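NUDIX hydrolase (PDB 2B0V) probably hydrolyses phosphate anhydride bonds in nucleoside di- and triphosphates, and perhaps in thiamine diphosphate, as a magnesium-dependent monomeric enzyme of the Nudix family. Local coordinates at residues 33-38 / 122-127; 55-60 / 98-103; 61-66 / 92-97; 112-117 / 128-133. One frame throughout, in Å; residues are numbered along the deposited sequence.

The four contacts illustrate how a Nudix domain joins loops, helices and the strands of its mixed sheet. Contacts 2 and 3 have centres about 10 Å apart, and Arg100 of contact 2 joins them by hydrogen bonds to Gly61 and Ser95 of contact 3. On the other flank, contacts 1 and 4 have centres about 9 Å apart and are joined by probable hydrogen bonds from His124 NE2 to Ile117 O and from Gln37 NE2 to Val129 O. Pro38 bridges the two flanks, packing from contact 1 on Val56, Glu59 and Thr60 of contact 2. A bound 1,2-ethanediol, probably from the crystallisation liquor, touches contacts 1 and 2 beside Nudix box glutamates.

Contact 1 of 4, residues 33-38 / 122-127; sequences IKLNQP and AMHRTP. With EDO (1,2-ethanediol), chain D.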
loop_
_atom_site.group_PDB
_atom_site.type_symbol
_atom_site.label_atom_id
_atom_site.label_comp_id
_atom_site.label_asym_id
_atom_site.label_seq_id
_atom_site.Cartn_x
_atom_site.Cartn_y
_atom_site.Cartn_z
ATOM N N ILE A 33 17.349 -0.831 1.776
ATOM C CA ILE A 33 16.238 -0.647 0.857
ATOM C C ILE A 33 15.268 -1.841 0.874
ATOM O O ILE A 33 15.668 -3.010 0.758
ATOM C CB ILE A 33 16.714 -0.340 -0.586
ATOM C CG1 ILE A 33 17.550 0.948 -0.608
ATOM C CG2 ILE A 33 15.528 -0.155 -1.576
ATOM C CD1 ILE A 33 18.224 1.264 -1.973
ATOM N N LYS A 34 13.976 -1.510 0.984
ATOM C CA LYS A 34 12.927 -2.509 1.005
ATOM C C LYS A 34 11.924 -2.181 -0.092
ATOM O O LYS A 34 11.768 -1.008 -0.467
ATOM C CB LYS A 34 12.204 -2.534 2.366
ATOM C CG LYS A 34 13.105 -2.851 3.582
ATOM C CD LYS A 34 13.704 -4.269 3.487
ATOM C CE LYS A 34 14.661 -4.526 4.641
ATOM N NZ LYS A 34 15.197 -5.934 4.612
ATOM N N LEU A 35 11.282 -3.202 -0.625
ATOM C CA LEU A 35 10.175 -3.040 -1.589
ATOM C C LEU A 35 8.814 -3.184 -0.878
ATOM O O LEU A 35 8.620 -4.068 -0.029
ATOM C CB LEU A 35 10.300 -4.143 -2.639
ATOM C CG LEU A 35 9.442 -4.002 -3.885
ATOM C CD1 LEU A 35 9.919 -2.790 -4.703
ATOM C CD2 LEU A 35 9.516 -5.325 -4.701
ATOM N N ASN A 36 7.852 -2.351 -1.264
ATOM C CA ASN A 36 6.554 -2.374 -0.586
ATOM C C ASN A 36 5.481 -1.780 -1.497
ATOM O O ASN A 36 5.786 -1.055 -2.447
ATOM C CB ASN A 36 6.638 -1.550 0.720
ATOM C CG ASN A 36 5.508 -1.849 1.730
ATOM O OD1 ASN A 36 4.700 -2.749 1.560
ATOM N ND2 ASN A 36 5.510 -1.089 2.829
ATOM N N GLN A 37 4.213 -2.081 -1.242
ATOM C CA GLN A 37 3.149 -1.250 -1.828
ATOM C C GLN A 37 3.246 0.177 -1.256
ATOM O O GLN A 37 3.775 0.349 -0.148
ATOM C CB GLN A 37 1.777 -1.809 -1.441
ATOM C CG GLN A 37 1.295 -2.983 -2.256
ATOM C CD GLN A 37 1.953 -4.293 -1.773
ATOM O OE1 GLN A 37 2.325 -4.439 -0.587
ATOM N NE2 GLN A 37 2.035 -5.258 -2.675
ATOM N N PRO A 38 2.687 1.180 -1.967
ATOM C CA PRO A 38 2.425 2.471 -1.339
ATOM C C PRO A 38 1.528 2.204 -0.126
ATOM O O PRO A 38 0.502 1.527 -0.259
ATOM C CB PRO A 38 1.605 3.211 -2.417
ATOM C CG PRO A 38 2.112 2.654 -3.669
ATOM C CD PRO A 38 2.189 1.139 -3.348
ATOM N N ALA A 122 13.420 -11.400 -0.902
ATOM C CA ALA A 122 14.224 -11.172 0.303
ATOM C C ALA A 122 14.246 -9.706 0.791
ATOM O O ALA A 122 14.476 -9.466 1.984
ATOM C CB ALA A 122 15.657 -11.740 0.144
HETATM N N MSE A 123 13.988 -8.745 -0.103
HETATM C CA MSE A 123 13.990 -7.311 0.285
HETATM C C MSE A 123 12.555 -6.761 0.401
HETATM O O MSE A 123 12.369 -5.562 0.582
HETATM C CB MSE A 123 14.857 -6.451 -0.643
HETATM C CG MSE A 123 14.371 -6.389 -2.062
HETATM SE SE MSE A 123 15.539 -5.267 -3.190
HETATM C CE MSE A 123 14.721 -3.588 -2.747
ATOM N N HIS A 124 11.540 -7.630 0.346
ATOM C CA HIS A 124 10.179 -7.136 0.617
ATOM C C HIS A 124 10.115 -6.638 2.061
ATOM O O HIS A 124 10.676 -7.266 2.986
ATOM C CB HIS A 124 9.145 -8.221 0.439
ATOM C CG HIS A 124 8.924 -8.622 -0.975
ATOM N ND1 HIS A 124 7.919 -9.487 -1.336
ATOM C CD2 HIS A 124 9.562 -8.277 -2.118
ATOM C CE1 HIS A 124 7.969 -9.698 -2.637
ATOM N NE2 HIS A 124 8.949 -8.971 -3.138
ATOM N N ARG A 125 9.383 -5.541 2.260
ATOM C CA ARG A 125 9.252 -4.997 3.602
ATOM C C ARG A 125 8.622 -6.002 4.588
ATOM O O ARG A 125 9.089 -6.145 5.715
ATOM C CB ARG A 125 8.488 -3.672 3.571
ATOM C CG ARG A 125 8.155 -3.118 4.938
ATOM C CD ARG A 125 8.929 -1.883 5.207
ATOM N NE ARG A 125 8.668 -1.256 6.518
ATOM C CZ ARG A 125 8.015 -0.101 6.706
ATOM N NH1 ARG A 125 7.496 0.577 5.672
ATOM N NH2 ARG A 125 7.875 0.387 7.948
ATOM N N THR A 126 7.589 -6.704 4.151
ATOM C CA THR A 126 6.928 -7.728 5.004
ATOM C C THR A 126 6.415 -8.830 4.089
ATOM O O THR A 126 6.375 -8.640 2.877
ATOM C CB THR A 126 5.682 -7.155 5.747
ATOM O OG1 THR A 126 4.641 -6.908 4.798
ATOM C CG2 THR A 126 6.000 -5.848 6.551
ATOM N N PRO A 127 6.010 -9.979 4.666
ATOM C CA PRO A 127 5.380 -11.022 3.873
ATOM C C PRO A 127 4.083 -10.584 3.179
ATOM O O PRO A 127 3.633 -11.252 2.217
ATOM C CB PRO A 127 5.108 -12.128 4.912
ATOM C CG PRO A 127 6.121 -11.895 5.962
ATOM C CD PRO A 127 6.131 -10.397 6.080
HETATM C C1 EDO D . 5.115 3.727 4.323
HETATM O O1 EDO D . 5.098 2.288 4.592
HETATM C C2 EDO D . 4.678 4.650 5.482
HETATM O O2 EDO D . 4.137 5.945 5.067
HETATM O O HOH W 1 13.154 -7.923 4.078
HETATM O O HOH W 2 4.553 -4.504 3.809
#
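The guanidinium of Arg125 and the amide of Asn36 stand with their planes 82° apart, the amide nitrogen ND2 lying oblique to the guanidinium, 3.8 Å from NH1 of Arg125. At the guanidinium edge, near its plane, sits O1 of a 1,2-ethanediol, weakly bonded to NH1. What gathers the two nitrogens is Glu26, whose OE2 makes a salt bridge with Arg125 NH1 and accepts from Asn36 ND2; Asn36 OD1 is bonded in turn to Arg86. At the other flat group, Leu35 CD2 lies oblique to the His124 ring, 3.9 Å from His124 CD2, and the ring is fixed by a bond from NE2 to Ile117 O. Selenomethionine Met123 bends at its third torsion (-85°), which carries CE to within 3.7 Å of Ile33 CG2. Backbone bonds supply the register: Leu35 N donates to Met123 O at 2.9 Å, and Arg125 N to Leu35 O at 2.8 Å. One water ties Lys34 NZ to Ala122 O and His124 O, which probably steadies the lysine tip. Leu35 and His124 thus form a single beta bridge, by which the loop before helix 128-137 is hung on short strand 34-36 of the Nudix fold.

Contact 2 of 4, residues 55-60 / 98-103; sequences EVLEET and PDRKLD. With EDO (1,2-ethanediol), chain D.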
loop_
_atom_site.group_PDB
_atom_site.type_symbol
_atom_site.label_atom_id
_atom_site.label_comp_id
_atom_site.label_asym_id
_atom_site.label_seq_id
_atom_site.Cartn_x
_atom_site.Cartn_y
_atom_site.Cartn_z
ATOM N N GLU A 55 -1.813 8.015 0.978
ATOM C CA GLU A 55 -0.534 7.329 0.930
ATOM C C GLU A 55 -0.024 7.133 -0.496
ATOM O O GLU A 55 1.176 7.320 -0.740
ATOM C CB GLU A 55 -0.616 6.014 1.683
ATOM C CG GLU A 55 -0.611 6.149 3.251
ATOM C CD GLU A 55 0.634 6.805 3.849
ATOM O OE1 GLU A 55 1.660 7.002 3.153
ATOM O OE2 GLU A 55 0.583 7.139 5.052
ATOM N N VAL A 56 -0.899 6.772 -1.443
ATOM C CA VAL A 56 -0.468 6.665 -2.823
ATOM C C VAL A 56 0.115 7.983 -3.327
ATOM O O VAL A 56 1.222 8.007 -3.898
ATOM C CB VAL A 56 -1.592 6.191 -3.766
ATOM C CG1 VAL A 56 -1.122 6.192 -5.220
ATOM C CG2 VAL A 56 -2.074 4.783 -3.309
ATOM N N LEU A 57 -0.599 9.081 -3.065
ATOM C CA LEU A 57 -0.083 10.374 -3.505
ATOM C C LEU A 57 1.235 10.757 -2.827
ATOM O O LEU A 57 2.187 11.216 -3.521
ATOM C CB LEU A 57 -1.173 11.434 -3.294
ATOM C CG LEU A 57 -0.817 12.872 -3.631
ATOM C CD1 LEU A 57 -0.506 12.991 -5.121
ATOM C CD2 LEU A 57 -1.928 13.811 -3.229
ATOM N N GLU A 58 1.296 10.601 -1.495
ATOM C CA GLU A 58 2.465 11.054 -0.731
ATOM C C GLU A 58 3.723 10.250 -1.021
ATOM O O GLU A 58 4.850 10.786 -0.916
ATOM C CB GLU A 58 2.191 11.039 0.767
ATOM C CG GLU A 58 1.126 12.075 1.108
ATOM C CD GLU A 58 0.796 12.204 2.595
ATOM O OE1 GLU A 58 1.064 11.248 3.348
ATOM O OE2 GLU A 58 0.237 13.279 2.966
ATOM N N GLU A 59 3.534 8.980 -1.365
ATOM C CA GLU A 59 4.672 8.049 -1.578
ATOM C C GLU A 59 5.076 7.896 -3.049
ATOM O O GLU A 59 6.190 7.442 -3.335
ATOM C CB GLU A 59 4.390 6.683 -0.943
ATOM C CG GLU A 59 4.226 6.745 0.551
ATOM C CD GLU A 59 4.585 5.410 1.208
ATOM O OE1 GLU A 59 4.353 4.349 0.577
ATOM O OE2 GLU A 59 5.098 5.430 2.352
ATOM N N THR A 60 4.154 8.180 -3.977
ATOM C CA THR A 60 4.422 7.957 -5.397
ATOM C C THR A 60 4.239 9.150 -6.322
ATOM O O THR A 60 4.668 9.078 -7.482
ATOM C CB THR A 60 3.585 6.811 -5.991
ATOM O OG1 THR A 60 2.245 7.268 -6.230
ATOM C CG2 THR A 60 3.572 5.610 -5.085
ATOM N N PRO A 98 5.687 14.635 -11.787
ATOM C CA PRO A 98 7.036 14.326 -11.299
ATOM C C PRO A 98 7.587 15.305 -10.271
ATOM O O PRO A 98 8.566 14.965 -9.586
ATOM C CB PRO A 98 7.896 14.343 -12.580
ATOM C CG PRO A 98 7.080 15.015 -13.588
ATOM C CD PRO A 98 5.652 14.916 -13.239
ATOM N N ASP A 99 6.978 16.481 -10.148
ATOM C CA ASP A 99 7.483 17.489 -9.190
ATOM C C ASP A 99 6.875 17.388 -7.792
ATOM O O ASP A 99 7.381 18.022 -6.846
ATOM C CB ASP A 99 7.329 18.893 -9.738
ATOM C CG ASP A 99 8.241 19.136 -10.914
ATOM O OD1 ASP A 99 9.391 18.625 -10.884
ATOM O OD2 ASP A 99 7.782 19.777 -11.845
ATOM N N ARG A 100 5.799 16.608 -7.671
ATOM C CA ARG A 100 5.188 16.319 -6.361
ATOM C C ARG A 100 6.255 15.712 -5.459
ATOM O O ARG A 100 6.999 14.804 -5.864
ATOM C CB ARG A 100 3.963 15.403 -6.508
ATOM C CG ARG A 100 2.746 16.098 -7.212
ATOM C CD ARG A 100 1.530 15.144 -7.508
ATOM N NE ARG A 100 0.560 15.707 -8.486
ATOM C CZ ARG A 100 -0.295 14.993 -9.244
ATOM N NH1 ARG A 100 -0.342 13.659 -9.180
ATOM N NH2 ARG A 100 -1.110 15.627 -10.096
ATOM N N LYS A 101 6.372 16.242 -4.246
ATOM C CA LYS A 101 7.374 15.756 -3.309
ATOM C C LYS A 101 6.965 14.397 -2.752
ATOM O O LYS A 101 5.811 14.203 -2.357
ATOM C CB LYS A 101 7.572 16.747 -2.165
ATOM C CG LYS A 101 9.034 16.953 -1.805
ATOM C CD LYS A 101 9.813 17.544 -2.981
ATOM C CE LYS A 101 9.563 19.036 -3.155
ATOM N NZ LYS A 101 9.986 19.527 -4.502
ATOM N N LEU A 102 7.912 13.469 -2.752
ATOM C CA LEU A 102 7.657 12.131 -2.186
ATOM C C LEU A 102 8.111 12.150 -0.735
ATOM O O LEU A 102 9.071 12.870 -0.382
ATOM C CB LEU A 102 8.363 11.011 -2.972
ATOM C CG LEU A 102 8.179 10.920 -4.488
ATOM C CD1 LEU A 102 8.721 9.609 -5.056
ATOM C CD2 LEU A 102 6.738 11.129 -4.873
ATOM N N ASP A 103 7.448 11.358 0.108
ATOM C CA ASP A 103 7.849 11.292 1.521
ATOM C C ASP A 103 9.319 11.000 1.621
ATOM O O ASP A 103 9.879 10.239 0.811
ATOM C CB ASP A 103 7.130 10.136 2.226
ATOM C CG ASP A 103 5.710 10.435 2.533
ATOM O OD1 ASP A 103 5.274 11.580 2.354
ATOM O OD2 ASP A 103 5.018 9.484 2.967
HETATM C C1 EDO D . 5.115 3.727 4.323
HETATM O O1 EDO D . 5.098 2.288 4.592
HETATM C C2 EDO D . 4.678 4.650 5.482
HETATM O O2 EDO D . 4.137 5.945 5.067
HETATM O O HOH W 3 2.890 9.287 4.073
HETATM O O HOH W 4 3.107 13.837 -3.645
HETATM O O HOH W 5 6.117 7.273 4.036
#
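The C-terminal end of the Nudix box helix, 48-60, meets here the loop that leads toward strand 106-113, with Glu58 and Asp103 at the join. Asp103 N donates to Glu58 O at 2.9 Å, while the aspartate carboxylate comes against the helix, its OD1 3.5 Å from Glu58 CB. The other oxygen, OD2, approaches Glu59 CG at 3.7 Å, and the carboxylate planes of Glu59 and Asp103 are turned 82° apart. Leu102 CD2 lies 3.5 Å from Thr60 C, and Leu102 CD1 near Glu59 O, a buried oxygen without a polar partner. Further out, the Leu57 and Arg100 side chains cross at about a right angle, Leu57 CD1 3.8 Å from Arg100 CD, while Arg100 NH1 is bonded to Gly61 O. Glu59 OE1 accepts from Ala39 N, and an alanine here would probably leave that amide without its mate and open a gap beside Asp103. Acidic oxygens crowd together, Glu55 OE1 lying 4.2 Å from Asp103 OD2; a salt bridge from Arg54 would partly offset the charge of Glu58. Such a cluster would be likely to attract a cation, consistent with the magnesium dependence of Nudix enzymes.

Contact 3 of 4, residues 61-66 / 92-97; sequences GHSFLP and QVVSFD
The rings of His62 and Phe96 form an offset stack across two antiparallel strands, with centroids 4.3 Å apart and planes inclined by 24°. Phe96 CD1 sits over one face of the imidazole toward its rim, 3.3 Å from His62 CE1, and Phe96 CB adds a CH-pi contact over the ring. Anti to its backbone N (chi1 173°), Phe96 CG nears His62 NE2, and the histidine ring is held in rotation by a bond from ND1 to Thr60 O. An alanine in place of His62 would probably strip Phe96 of its stacking partner, leaving that ring freer to turn, and Thr60 O without this donor. On the same face, Val93 CG1 rests 3.7 Å from His62 CB, and Phe64 turns CD1 to within 3.3 Å of Gln92 O. The reverse face carries Leu65, whose CB meets Val94 CG1 at 3.9 Å. Between the pairs His62-Phe96 and Phe64-Val93 the strand of Val94 holds one extra residue, a beta bulge opposite Ser63. Val94 N donates to Ser63 O at 2.9 Å, and Leu65 N to Gln92 O at 2.8 Å, nearly straight at 174°. Within the Nudix fold this is the open end of hairpin 62-77/82-96: Phe64 packs on Ser53 and Val56 of helix 48-60 and on strand 8-17, while Val93 leans on Ile15 and on Leu22 of strand 20-26.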
loop_
_atom_site.group_PDB
_atom_site.type_symbol
_atom_site.label_atom_id
_atom_site.label_comp_id
_atom_site.label_asym_id
_atom_site.label_seq_id
_atom_site.Cartn_x
_atom_site.Cartn_y
_atom_site.Cartn_z
ATOM N N GLY A 61 3.571 10.201 -5.845
ATOM C CA GLY A 61 3.266 11.360 -6.702
ATOM C C GLY A 61 2.166 11.104 -7.722
ATOM O O GLY A 61 1.853 11.949 -8.554
ATOM N N HIS A 62 1.517 9.947 -7.619
ATOM C CA HIS A 62 0.334 9.648 -8.422
ATOM C C HIS A 62 -0.957 9.816 -7.596
ATOM O O HIS A 62 -0.992 9.405 -6.451
ATOM C CB HIS A 62 0.391 8.173 -8.828
ATOM C CG HIS A 62 1.506 7.818 -9.751
ATOM N ND1 HIS A 62 2.835 7.783 -9.364
ATOM C CD2 HIS A 62 1.488 7.483 -11.064
ATOM C CE1 HIS A 62 3.578 7.444 -10.406
ATOM N NE2 HIS A 62 2.779 7.212 -11.430
ATOM N N SER A 63 -2.000 10.354 -8.185
ATOM C CA SER A 63 -3.301 10.372 -7.501
ATOM C C SER A 63 -4.029 9.033 -7.730
ATOM O O SER A 63 -3.965 8.433 -8.803
ATOM C CB SER A 63 -4.138 11.570 -7.989
ATOM O OG SER A 63 -4.310 11.490 -9.381
ATOM N N PHE A 64 -4.755 8.589 -6.698
ATOM C CA PHE A 64 -5.375 7.268 -6.711
ATOM C C PHE A 64 -6.890 7.358 -6.715
ATOM O O PHE A 64 -7.482 8.236 -6.053
ATOM C CB PHE A 64 -4.907 6.553 -5.451
ATOM C CG PHE A 64 -5.357 5.090 -5.305
ATOM C CD1 PHE A 64 -5.007 4.128 -6.235
ATOM C CD2 PHE A 64 -6.071 4.687 -4.173
ATOM C CE1 PHE A 64 -5.365 2.748 -6.023
ATOM C CE2 PHE A 64 -6.430 3.321 -3.983
ATOM C CZ PHE A 64 -6.072 2.380 -4.906
ATOM N N LEU A 65 -7.507 6.440 -7.469
ATOM C CA LEU A 65 -8.950 6.231 -7.456
ATOM C C LEU A 65 -9.240 4.826 -6.926
ATOM O O LEU A 65 -9.102 3.853 -7.661
ATOM C CB LEU A 65 -9.486 6.358 -8.889
ATOM C CG LEU A 65 -10.983 6.549 -9.116
ATOM C CD1 LEU A 65 -11.402 7.978 -8.788
ATOM C CD2 LEU A 65 -11.302 6.257 -10.595
ATOM N N PRO A 66 -9.607 4.715 -5.639
ATOM C CA PRO A 66 -9.866 3.365 -5.117
ATOM C C PRO A 66 -11.083 2.756 -5.784
ATOM O O PRO A 66 -12.064 3.480 -6.132
ATOM C CB PRO A 66 -10.090 3.569 -3.597
ATOM C CG PRO A 66 -9.600 4.986 -3.328
ATOM C CD PRO A 66 -9.807 5.766 -4.623
ATOM N N GLN A 92 -7.153 2.515 -9.595
ATOM C CA GLN A 92 -6.372 3.121 -10.662
ATOM C C GLN A 92 -5.561 4.304 -10.198
ATOM O O GLN A 92 -5.950 5.019 -9.253
ATOM C CB GLN A 92 -7.297 3.643 -11.728
ATOM C CG GLN A 92 -8.204 2.621 -12.375
ATOM C CD GLN A 92 -9.099 3.269 -13.421
ATOM O OE1 GLN A 92 -8.613 3.948 -14.330
ATOM N NE2 GLN A 92 -10.418 3.085 -13.284
ATOM N N VAL A 93 -4.480 4.565 -10.919
ATOM C CA VAL A 93 -3.838 5.843 -10.808
ATOM C C VAL A 93 -4.373 6.719 -11.939
ATOM O O VAL A 93 -4.520 6.245 -13.062
ATOM C CB VAL A 93 -2.288 5.742 -10.730
ATOM C CG1 VAL A 93 -1.875 5.342 -9.288
ATOM C CG2 VAL A 93 -1.718 4.829 -11.802
ATOM N N VAL A 94 -4.692 7.971 -11.620
ATOM C CA VAL A 94 -5.393 8.847 -12.558
ATOM C C VAL A 94 -4.671 10.169 -12.827
ATOM O O VAL A 94 -5.157 10.974 -13.602
ATOM C CB VAL A 94 -6.812 9.158 -12.073
ATOM C CG1 VAL A 94 -7.635 7.887 -11.960
ATOM C CG2 VAL A 94 -6.781 9.914 -10.735
ATOM N N SER A 95 -3.550 10.417 -12.148
ATOM C CA SER A 95 -2.635 11.522 -12.530
ATOM C C SER A 95 -1.244 11.261 -11.987
ATOM O O SER A 95 -1.043 10.486 -11.065
ATOM C CB SER A 95 -3.120 12.863 -11.952
ATOM O OG SER A 95 -2.785 12.941 -10.579
ATOM N N PHE A 96 -0.269 11.915 -12.602
ATOM C CA PHE A 96 1.100 11.838 -12.117
ATOM C C PHE A 96 1.749 13.176 -12.357
ATOM O O PHE A 96 1.595 13.753 -13.424
ATOM C CB PHE A 96 1.874 10.774 -12.882
ATOM C CG PHE A 96 3.351 10.754 -12.553
ATOM C CD1 PHE A 96 3.771 10.605 -11.244
ATOM C CD2 PHE A 96 4.299 10.898 -13.551
ATOM C CE1 PHE A 96 5.117 10.564 -10.890
ATOM C CE2 PHE A 96 5.677 10.887 -13.216
ATOM C CZ PHE A 96 6.079 10.725 -11.870
ATOM N N ASP A 97 2.476 13.665 -11.371
ATOM C CA ASP A 97 3.275 14.862 -11.545
ATOM C C ASP A 97 4.652 14.626 -10.932
ATOM O O ASP A 97 4.789 14.462 -9.720
ATOM C CB ASP A 97 2.580 16.096 -10.948
ATOM C CG ASP A 97 3.395 17.407 -11.097
ATOM O OD1 ASP A 97 4.450 17.484 -11.757
ATOM O OD2 ASP A 97 2.907 18.437 -10.565
#

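Contact 4 of 4, residues 112-117 / 128-133; sequences FSIDEI and LVMQCI
Ile117 and Ile133 both hold CD1 anti to CA (chi2 164° and 165°), and their side chains meet tip to tip, the CD1 atoms of Ile117 and Ile133 lying 3.8 Å apart. Met130, a selenomethionine, does the opposite: it bends at its second and third torsions, which brings SE and CE to the isoleucines of helix 114-119. Its SE lies 4.1 Å from Ile117 CG2, and its CE touches Ile114 CD1 at 3.6 Å, the Ile114 and Met130 side chains crossing at about a right angle. Ile114 CD1 also meets Ile133 CG2 at 3.9 Å, these two side chains running antiparallel past one another. Helix 114-119 opens with a capping box, in which Glu116 N donates to Ser113 OG at 3.3 Å and Ser113 N to Glu116 OE1 at 3.0 Å. In the alpha-beta-alpha sandwich of the Nudix fold, helix 128-137 flanks the sheet on the side away from the Nudix box helix, and this contact joins it to the short helix that follows strand 106-113. Ile117 and Ile133 share Tyr21 of strand 20-26 as a further neighbour, Ile117 also touches Leu23, and Ile133 rests on Gln37.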
loop_
_atom_site.group_PDB
_atom_site.type_symbol
_atom_site.label_atom_id
_atom_site.label_comp_id
_atom_site.label_asym_id
_atom_site.label_seq_id
_atom_site.Cartn_x
_atom_site.Cartn_y
_atom_site.Cartn_z
ATOM N N PHE A 112 6.690 -2.754 -11.422
ATOM C CA PHE A 112 7.404 -4.041 -11.433
ATOM C C PHE A 112 6.498 -5.177 -11.913
ATOM O O PHE A 112 5.347 -5.275 -11.495
ATOM C CB PHE A 112 7.874 -4.398 -10.012
ATOM C CG PHE A 112 8.848 -3.449 -9.423
ATOM C CD1 PHE A 112 10.223 -3.771 -9.408
ATOM C CD2 PHE A 112 8.416 -2.235 -8.827
ATOM C CE1 PHE A 112 11.124 -2.889 -8.794
ATOM C CE2 PHE A 112 9.318 -1.374 -8.228
ATOM C CZ PHE A 112 10.675 -1.688 -8.227
ATOM N N SER A 113 7.048 -6.078 -12.719
ATOM C CA SER A 113 6.328 -7.285 -13.137
ATOM C C SER A 113 6.326 -8.325 -12.009
ATOM O O SER A 113 7.154 -8.262 -11.094
ATOM C CB SER A 113 7.046 -7.896 -14.346
ATOM O OG SER A 113 8.329 -8.364 -13.939
ATOM N N ILE A 114 5.431 -9.312 -12.086
ATOM C CA ILE A 114 5.400 -10.338 -11.043
ATOM C C ILE A 114 6.767 -11.041 -10.909
ATOM O O ILE A 114 7.208 -11.351 -9.792
ATOM C CB ILE A 114 4.257 -11.359 -11.267
ATOM C CG1 ILE A 114 4.064 -12.205 -10.011
ATOM C CG2 ILE A 114 4.501 -12.232 -12.509
ATOM C CD1 ILE A 114 3.702 -11.399 -8.817
ATOM N N ASP A 115 7.436 -11.302 -12.037
ATOM C CA ASP A 115 8.731 -11.990 -11.969
ATOM C C ASP A 115 9.734 -11.186 -11.146
ATOM O O ASP A 115 10.464 -11.751 -10.321
ATOM C CB ASP A 115 9.289 -12.298 -13.365
ATOM C CG ASP A 115 8.620 -13.508 -13.984
ATOM O OD1 ASP A 115 7.573 -13.949 -13.448
ATOM O OD2 ASP A 115 9.129 -14.033 -14.993
ATOM N N GLU A 116 9.757 -9.872 -11.377
ATOM C CA GLU A 116 10.693 -8.996 -10.686
ATOM C C GLU A 116 10.378 -8.942 -9.195
ATOM O O GLU A 116 11.285 -8.955 -8.337
ATOM C CB GLU A 116 10.655 -7.582 -11.287
ATOM C CG GLU A 116 11.203 -7.514 -12.756
ATOM C CD GLU A 116 10.854 -6.210 -13.573
ATOM O OE1 GLU A 116 9.890 -5.437 -13.314
ATOM O OE2 GLU A 116 11.585 -5.939 -14.558
ATOM N N ILE A 117 9.083 -8.855 -8.888
ATOM C CA ILE A 117 8.660 -8.805 -7.487
ATOM C C ILE A 117 9.064 -10.098 -6.778
ATOM O O ILE A 117 9.667 -10.074 -5.690
ATOM C CB ILE A 117 7.128 -8.571 -7.396
ATOM C CG1 ILE A 117 6.782 -7.188 -7.965
ATOM C CG2 ILE A 117 6.630 -8.635 -5.952
ATOM C CD1 ILE A 117 5.273 -7.022 -8.290
ATOM N N LEU A 128 3.499 -9.463 3.617
ATOM C CA LEU A 128 2.252 -8.977 3.026
ATOM C C LEU A 128 2.405 -8.386 1.637
ATOM O O LEU A 128 1.417 -8.281 0.878
ATOM C CB LEU A 128 1.566 -7.964 3.946
ATOM C CG LEU A 128 1.265 -8.367 5.387
ATOM C CD1 LEU A 128 0.298 -7.321 5.890
ATOM C CD2 LEU A 128 0.700 -9.803 5.513
ATOM N N VAL A 129 3.642 -8.000 1.305
ATOM C CA VAL A 129 3.886 -7.409 -0.014
ATOM C C VAL A 129 3.493 -8.434 -1.052
ATOM O O VAL A 129 2.747 -8.135 -2.010
ATOM C CB VAL A 129 5.357 -6.988 -0.193
ATOM C CG1 VAL A 129 5.561 -6.423 -1.569
ATOM C CG2 VAL A 129 5.693 -5.915 0.836
HETATM N N MSE A 130 3.985 -9.664 -0.874
HETATM C CA MSE A 130 3.644 -10.706 -1.818
HETATM C C MSE A 130 2.201 -11.181 -1.632
HETATM O O MSE A 130 1.466 -11.391 -2.614
HETATM C CB MSE A 130 4.642 -11.881 -1.668
HETATM C CG MSE A 130 4.572 -12.912 -2.752
HETATM SE SE MSE A 130 5.445 -12.187 -4.369
HETATM C CE MSE A 130 3.791 -11.937 -5.283
ATOM N N GLN A 131 1.776 -11.337 -0.380
ATOM C CA GLN A 131 0.437 -11.914 -0.130
ATOM C C GLN A 131 -0.662 -11.035 -0.726
ATOM O O GLN A 131 -1.632 -11.548 -1.330
ATOM C CB GLN A 131 0.172 -12.130 1.365
ATOM C CG GLN A 131 -1.110 -12.962 1.629
ATOM C CD GLN A 131 -1.035 -14.332 0.964
ATOM O OE1 GLN A 131 -1.887 -14.712 0.158
ATOM N NE2 GLN A 131 0.028 -15.030 1.232
ATOM N N CYS A 132 -0.541 -9.715 -0.552
ATOM C CA CYS A 132 -1.557 -8.753 -1.054
ATOM C C CYS A 132 -1.706 -8.880 -2.581
ATOM O O CYS A 132 -2.791 -8.829 -3.149
ATOM C CB CYS A 132 -1.200 -7.319 -0.600
ATOM S SG CYS A 132 -1.334 -7.050 1.222
ATOM N N ILE A 133 -0.571 -9.063 -3.251
ATOM C CA ILE A 133 -0.598 -9.250 -4.721
ATOM C C ILE A 133 -1.229 -10.580 -5.116
ATOM O O ILE A 133 -2.026 -10.635 -6.047
ATOM C CB ILE A 133 0.842 -9.137 -5.315
ATOM C CG1 ILE A 133 1.291 -7.684 -5.222
ATOM C CG2 ILE A 133 0.881 -9.621 -6.775
ATOM C CD1 ILE A 133 2.812 -7.465 -5.434
#